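Avidin-related protein 4/5 (Gallus gallus, PDB 2OF8) binds biotin and its derivatives, here a biotinyl p-nitroanilide, as a four-chain protein of the avidin family, probably with high affinity. Local coordinates at residues A[31-36]-A[75-80]; A[7-12]-A[17-22]. The protein carries 2 engineered substitutions. All blocks are in the same frame, centred on the assembly; numbering follows the deposited sequence.

Contact 1 of 2, residues A[31-36]-A[75-80]. With BNI (5-(2-oxo-hexahydro-thieno[3,4-D]imidazol-6-yl)-pentanoic acid (4-nitro-phenyl)-amide), chain C.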
# COMPACT_ATOMS: atom_id res chain seq x y z
N GLY A 31 4.50 -23.84 -3.92
CA GLY A 31 4.24 -23.72 -5.33
C GLY A 31 5.38 -23.03 -6.04
O GLY A 31 6.45 -22.83 -5.49
N THR A 32 5.13 -22.69 -7.29
CA THR A 32 6.08 -21.94 -8.09
C THR A 32 5.37 -20.79 -8.78
O THR A 32 4.16 -20.80 -8.97
CB THR A 32 6.73 -22.83 -9.16
OG1 THR A 32 5.72 -23.32 -10.05
CG2 THR A 32 7.39 -24.07 -8.55
N TYR A 33 6.17 -19.80 -9.15
CA TYR A 33 5.67 -18.57 -9.72
C TYR A 33 6.59 -18.20 -10.88
O TYR A 33 7.79 -18.07 -10.70
CB TYR A 33 5.66 -17.45 -8.67
CG TYR A 33 4.72 -16.31 -8.98
CD1 TYR A 33 5.03 -15.35 -9.93
CD2 TYR A 33 3.52 -16.18 -8.31
CE1 TYR A 33 4.16 -14.30 -10.21
CE2 TYR A 33 2.64 -15.14 -8.58
CZ TYR A 33 2.96 -14.20 -9.53
OH TYR A 33 2.07 -13.19 -9.77
N LEU A 34 6.01 -18.03 -12.07
CA LEU A 34 6.72 -17.57 -13.25
C LEU A 34 6.17 -16.18 -13.58
O LEU A 34 5.07 -16.05 -14.13
CB LEU A 34 6.53 -18.53 -14.43
CG LEU A 34 7.41 -18.21 -15.64
CD1 LEU A 34 8.88 -18.29 -15.31
CD2 LEU A 34 7.07 -19.15 -16.79
N THR A 35 6.90 -15.15 -13.19
CA THR A 35 6.46 -13.80 -13.47
C THR A 35 6.66 -13.45 -14.94
O THR A 35 7.67 -13.82 -15.54
CB THR A 35 7.13 -12.76 -12.56
OG1 THR A 35 6.60 -11.46 -12.88
CG2 THR A 35 8.66 -12.70 -12.72
N ALA A 36 5.70 -12.74 -15.51
CA ALA A 36 5.81 -12.25 -16.89
C ALA A 36 6.71 -11.02 -16.98
O ALA A 36 7.21 -10.72 -18.07
CB ALA A 36 4.43 -11.94 -17.46
N THR A 75 8.51 -10.72 -3.02
CA THR A 75 7.13 -10.24 -3.06
C THR A 75 6.25 -11.03 -2.12
O THR A 75 6.39 -12.24 -2.01
CB THR A 75 6.56 -10.32 -4.48
OG1 THR A 75 7.41 -9.55 -5.33
CG2 THR A 75 5.15 -9.70 -4.57
N VAL A 76 5.32 -10.34 -1.45
CA VAL A 76 4.23 -11.00 -0.75
C VAL A 76 2.91 -10.61 -1.41
O VAL A 76 2.72 -9.47 -1.84
CB VAL A 76 4.21 -10.67 0.76
CG1 VAL A 76 5.44 -11.26 1.45
CG2 VAL A 76 4.11 -9.17 1.02
N PHE A 77 2.01 -11.59 -1.48
CA PHE A 77 0.66 -11.43 -2.00
C PHE A 77 -0.32 -11.80 -0.89
O PHE A 77 -0.11 -12.80 -0.19
CB PHE A 77 0.38 -12.38 -3.16
CG PHE A 77 1.12 -12.07 -4.43
CD1 PHE A 77 2.44 -12.44 -4.59
CD2 PHE A 77 0.47 -11.47 -5.51
CE1 PHE A 77 3.13 -12.20 -5.78
CE2 PHE A 77 1.16 -11.23 -6.71
CZ PHE A 77 2.48 -11.59 -6.83
N THR A 78 -1.41 -11.06 -0.78
CA THR A 78 -2.53 -11.50 0.06
C THR A 78 -3.83 -11.22 -0.66
O THR A 78 -3.92 -10.31 -1.49
CB THR A 78 -2.44 -10.85 1.44
OG1 THR A 78 -3.40 -11.43 2.33
CG2 THR A 78 -2.75 -9.35 1.40
N GLY A 79 -4.85 -12.01 -0.37
CA GLY A 79 -6.11 -11.86 -1.06
C GLY A 79 -7.13 -12.86 -0.60
O GLY A 79 -6.99 -13.48 0.45
N GLN A 80 -8.15 -13.00 -1.43
CA GLN A 80 -9.27 -13.88 -1.13
C GLN A 80 -9.66 -14.62 -2.40
O GLN A 80 -9.60 -14.07 -3.51
CB GLN A 80 -10.44 -13.07 -0.55
CG GLN A 80 -11.58 -13.92 -0.03
CD GLN A 80 -12.64 -13.18 0.79
OE1 GLN A 80 -13.60 -13.82 1.27
NE2 GLN A 80 -12.51 -11.89 0.97
C1 BNI C . 11.57 -8.00 -9.59
C10 BNI C . 11.24 -9.47 -9.30
C9 BNI C . 9.95 -9.92 -9.98
C8 BNI C . 8.74 -9.17 -9.45
C7 BNI C . 7.51 -9.43 -10.30
C2 BNI C . 6.27 -8.63 -9.74
C6 BNI C . 4.18 -8.25 -8.37
C4 BNI C . 5.05 -8.58 -10.71
C5 BNI C . 3.81 -8.28 -9.86
C3 BNI C . 3.48 -10.23 -11.04
O2 BNI C . 11.41 -7.51 -10.71
O3 BNI C . 2.91 -11.27 -11.48
N1 BNI C . 2.92 -9.37 -10.19
N2 BNI C . 4.71 -9.84 -11.34
S1 BNI C . 5.58 -9.39 -8.23
N17 BNI C . 11.98 -7.21 -8.60
C18 BNI C . 12.38 -5.90 -8.57
C20 BNI C . 13.56 -5.51 -7.86
C21 BNI C . 13.95 -4.13 -7.84
C22 BNI C . 13.15 -3.13 -8.54
C23 BNI C . 11.97 -3.52 -9.25
C24 BNI C . 11.58 -4.89 -9.28
N25 BNI C . 13.60 -1.68 -8.51
O26 BNI C . 14.58 -1.35 -7.91
O27 BNI C . 12.98 -0.83 -9.08

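Contact 2 of 2, residues A[7-12]-A[17-22]. With FMT (formic acid), chain F.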
# COMPACT_ATOMS: atom_id res chain seq x y z
N THR A 7 -5.23 -24.90 -4.84
CA THR A 7 -4.37 -25.88 -5.52
C THR A 7 -4.65 -25.87 -7.02
O THR A 7 -5.81 -25.83 -7.41
CB THR A 7 -4.61 -27.30 -4.94
OG1 THR A 7 -4.11 -27.37 -3.60
CG2 THR A 7 -3.82 -28.38 -5.70
N GLY A 8 -3.61 -25.85 -7.84
CA GLY A 8 -3.73 -25.82 -9.29
C GLY A 8 -2.96 -24.69 -9.93
O GLY A 8 -2.16 -24.02 -9.28
N LYS A 9 -3.20 -24.47 -11.21
CA LYS A 9 -2.49 -23.47 -11.99
C LYS A 9 -3.38 -22.26 -12.24
O LYS A 9 -4.57 -22.40 -12.53
CB LYS A 9 -2.03 -24.06 -13.32
CG LYS A 9 -0.95 -25.08 -13.18
CD LYS A 9 -0.41 -25.52 -14.53
CE LYS A 9 0.80 -26.41 -14.38
NZ LYS A 9 2.03 -25.60 -14.16
N TRP A 10 -2.77 -21.08 -12.16
CA TRP A 10 -3.45 -19.81 -12.28
C TRP A 10 -2.65 -18.88 -13.17
O TRP A 10 -1.43 -18.97 -13.23
CB TRP A 10 -3.56 -19.14 -10.90
CG TRP A 10 -4.28 -19.93 -9.87
CD1 TRP A 10 -3.76 -20.91 -9.08
CD2 TRP A 10 -5.65 -19.78 -9.49
NE1 TRP A 10 -4.73 -21.39 -8.24
CE2 TRP A 10 -5.90 -20.72 -8.47
CE3 TRP A 10 -6.70 -18.96 -9.90
CZ2 TRP A 10 -7.15 -20.85 -7.86
CZ3 TRP A 10 -7.94 -19.09 -9.29
CH2 TRP A 10 -8.15 -20.03 -8.29
N THR A 11 -3.34 -18.00 -13.89
CA THR A 11 -2.71 -16.85 -14.54
C THR A 11 -3.22 -15.58 -13.92
O THR A 11 -4.31 -15.57 -13.36
CB THR A 11 -3.05 -16.73 -16.00
OG1 THR A 11 -4.38 -16.98 -16.42
CG2 THR A 11 -2.08 -16.16 -16.94
N ASN A 12 -2.47 -14.50 -14.07
CA ASN A 12 -2.96 -13.19 -13.67
C ASN A 12 -3.03 -12.22 -14.84
O ASN A 12 -2.70 -12.55 -15.98
CB ASN A 12 -2.21 -12.63 -12.44
CG ASN A 12 -0.80 -12.16 -12.73
OD1 ASN A 12 -0.44 -11.82 -13.86
ND2 ASN A 12 0.02 -12.12 -11.68
N ILE A 17 2.19 -16.77 -14.37
CA ILE A 17 1.61 -18.08 -14.07
C ILE A 17 2.10 -18.54 -12.72
O ILE A 17 3.28 -18.43 -12.41
CB ILE A 17 2.01 -19.14 -15.12
CG1 ILE A 17 1.57 -18.71 -16.51
CG2 ILE A 17 1.41 -20.52 -14.76
CD1 ILE A 17 2.04 -19.64 -17.59
N MET A 18 1.20 -19.06 -11.90
CA MET A 18 1.66 -19.75 -10.71
C MET A 18 0.95 -21.07 -10.55
O MET A 18 -0.19 -21.26 -10.97
CB MET A 18 1.56 -18.90 -9.46
CG MET A 18 0.18 -18.62 -9.04
SD MET A 18 0.07 -17.89 -7.31
CE MET A 18 -1.68 -17.81 -7.22
N THR A 19 1.66 -21.98 -9.91
CA THR A 19 1.20 -23.32 -9.67
C THR A 19 1.28 -23.57 -8.18
O THR A 19 2.34 -23.42 -7.57
CB THR A 19 2.11 -24.33 -10.40
OG1 THR A 19 2.16 -24.01 -11.79
CG2 THR A 19 1.53 -25.74 -10.35
N ILE A 20 0.14 -23.91 -7.58
CA ILE A 20 0.07 -24.18 -6.15
C ILE A 20 -0.16 -25.68 -5.97
O ILE A 20 -1.00 -26.28 -6.64
CB ILE A 20 -1.04 -23.32 -5.51
CG1 ILE A 20 -0.65 -21.84 -5.60
CG2 ILE A 20 -1.28 -23.73 -4.05
CD1 ILE A 20 -1.69 -20.87 -5.10
N ARG A 21 0.60 -26.28 -5.06
CA ARG A 21 0.53 -27.71 -4.80
C ARG A 21 -0.53 -27.97 -3.71
O ARG A 21 -1.38 -27.12 -3.46
CB ARG A 21 1.91 -28.23 -4.40
CG ARG A 21 3.01 -28.03 -5.44
CD ARG A 21 4.31 -28.75 -5.09
NE ARG A 21 5.39 -28.56 -6.06
CZ ARG A 21 6.13 -27.46 -6.18
NH1 ARG A 21 5.93 -26.41 -5.40
NH2 ARG A 21 7.09 -27.41 -7.10
N ALA A 22 -0.50 -29.15 -3.10
CA ALA A 22 -1.51 -29.53 -2.12
C ALA A 22 -1.50 -28.60 -0.92
O ALA A 22 -0.44 -28.20 -0.44
CB ALA A 22 -1.30 -30.96 -1.66
C FMT F . 2.66 -23.85 -16.98
O1 FMT F . 3.22 -23.82 -15.88
O2 FMT F . 1.65 -24.53 -17.17

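Contact 1 of 2, residues A[31-36]-A[75-80]
The ureido oxygen O3 of the bound biotinyl p-nitroanilide (BNI) is gripped by hydrogen bonds from Y33 OH and from ND2 of N12, the phenol oxygen lying 2.7 Å from O3. It meets the Y33 ring at its edge, in the ring plane, as suits a bond made by the phenol hydroxyl. The same hydroxyl touches segment 75-80, with Y33 OH 3.4 Å from F77 CZ. Entering from opposite directions, the two rings lie nearly parallel but slid apart, centroids 5.4 Å apart and planes at 30°, so they hardly overlap. Y33 reaches inward from its strand to the ligand head because CG is anti to the backbone N (chi1 -158°). Two residues on, T35 OG1 accepts an almost straight bond from the ureido N2 at 2.9 Å, and across the pocket T75 OG1 packs 3.4 Å from the thioether sulfur S1. A phenylalanine at Y33 would probably leave O3 short of one of its donors and weaken the hold on the ureido group. Strands 28-34 and 74-83 face each other across the barrel interior here: W68 meets the Y33 ring nearly at right angles, while the F77 ring meets those of F64 and W95, beside F118 of strand 111-120.

Contact 2 of 2, residues A[7-12]-A[17-22]
A β-hairpin begins the avidin barrel, and segments 7-12 and 17-22 are its two arms; the axes of its antiparallel strands 8-12 and 17-20 come within 4.7 Å. Backbone bonds pair G8 with I20 and W10 with M18 in both directions; I20 N lies 2.9 Å from G8 O. The non-hydrogen-bonded pair K9 and T19 lies between them, and T11 with I17 follows beyond W10 and M18. Just before strand 8-12, T7 OG1 donates to R21 O at 2.7 Å from above the carbonyl plane.

On the outward face K9 and T19 run side by side. A bend at the last torsion of the lysine (chi4 -81°) turns its ammonium back to T19 OG1, 2.9 Å from NZ, while a formate, probably from the crystallisation liquor, takes a bond from K9 NZ through its O1 at 2.7 Å. The other face carries W10, M18 and I20. M18 CE comes 4.2 Å from W10 CD1, and I20 CD1 approaches the same indole obliquely; the indole NE1 is bonded to the carbonyl of L6.

This inner face packs into the barrel, with W10 against L91 of strand 89-98 and M18 against F118 and Y33. Strand 8-12 pairs onward with strand 111-120, closing the barrel, and strand 17-20 pairs with strand 28-34.

Read from the N terminus, the chain illustrates how local and distant contacts build one barrel. Contact 2 comes first, closing a short hairpin turn of four residues between 7-12 and 17-22. The chain then enters strand 28-34, and contact 1 closes a much longer loop of 38 residues, holding strands 47-53 and 61-67, before strand 74-83. The two loops follow in series, neither nesting nor crossing. Contact 2 joins neighbouring strands within the barrel wall, whereas contact 1 spans its interior. Their centres lie about 9 Å apart, and strands 17-20 and 28-34 are adjacent: L34 N lies 2.8 Å from I17 O, a probable hydrogen bond.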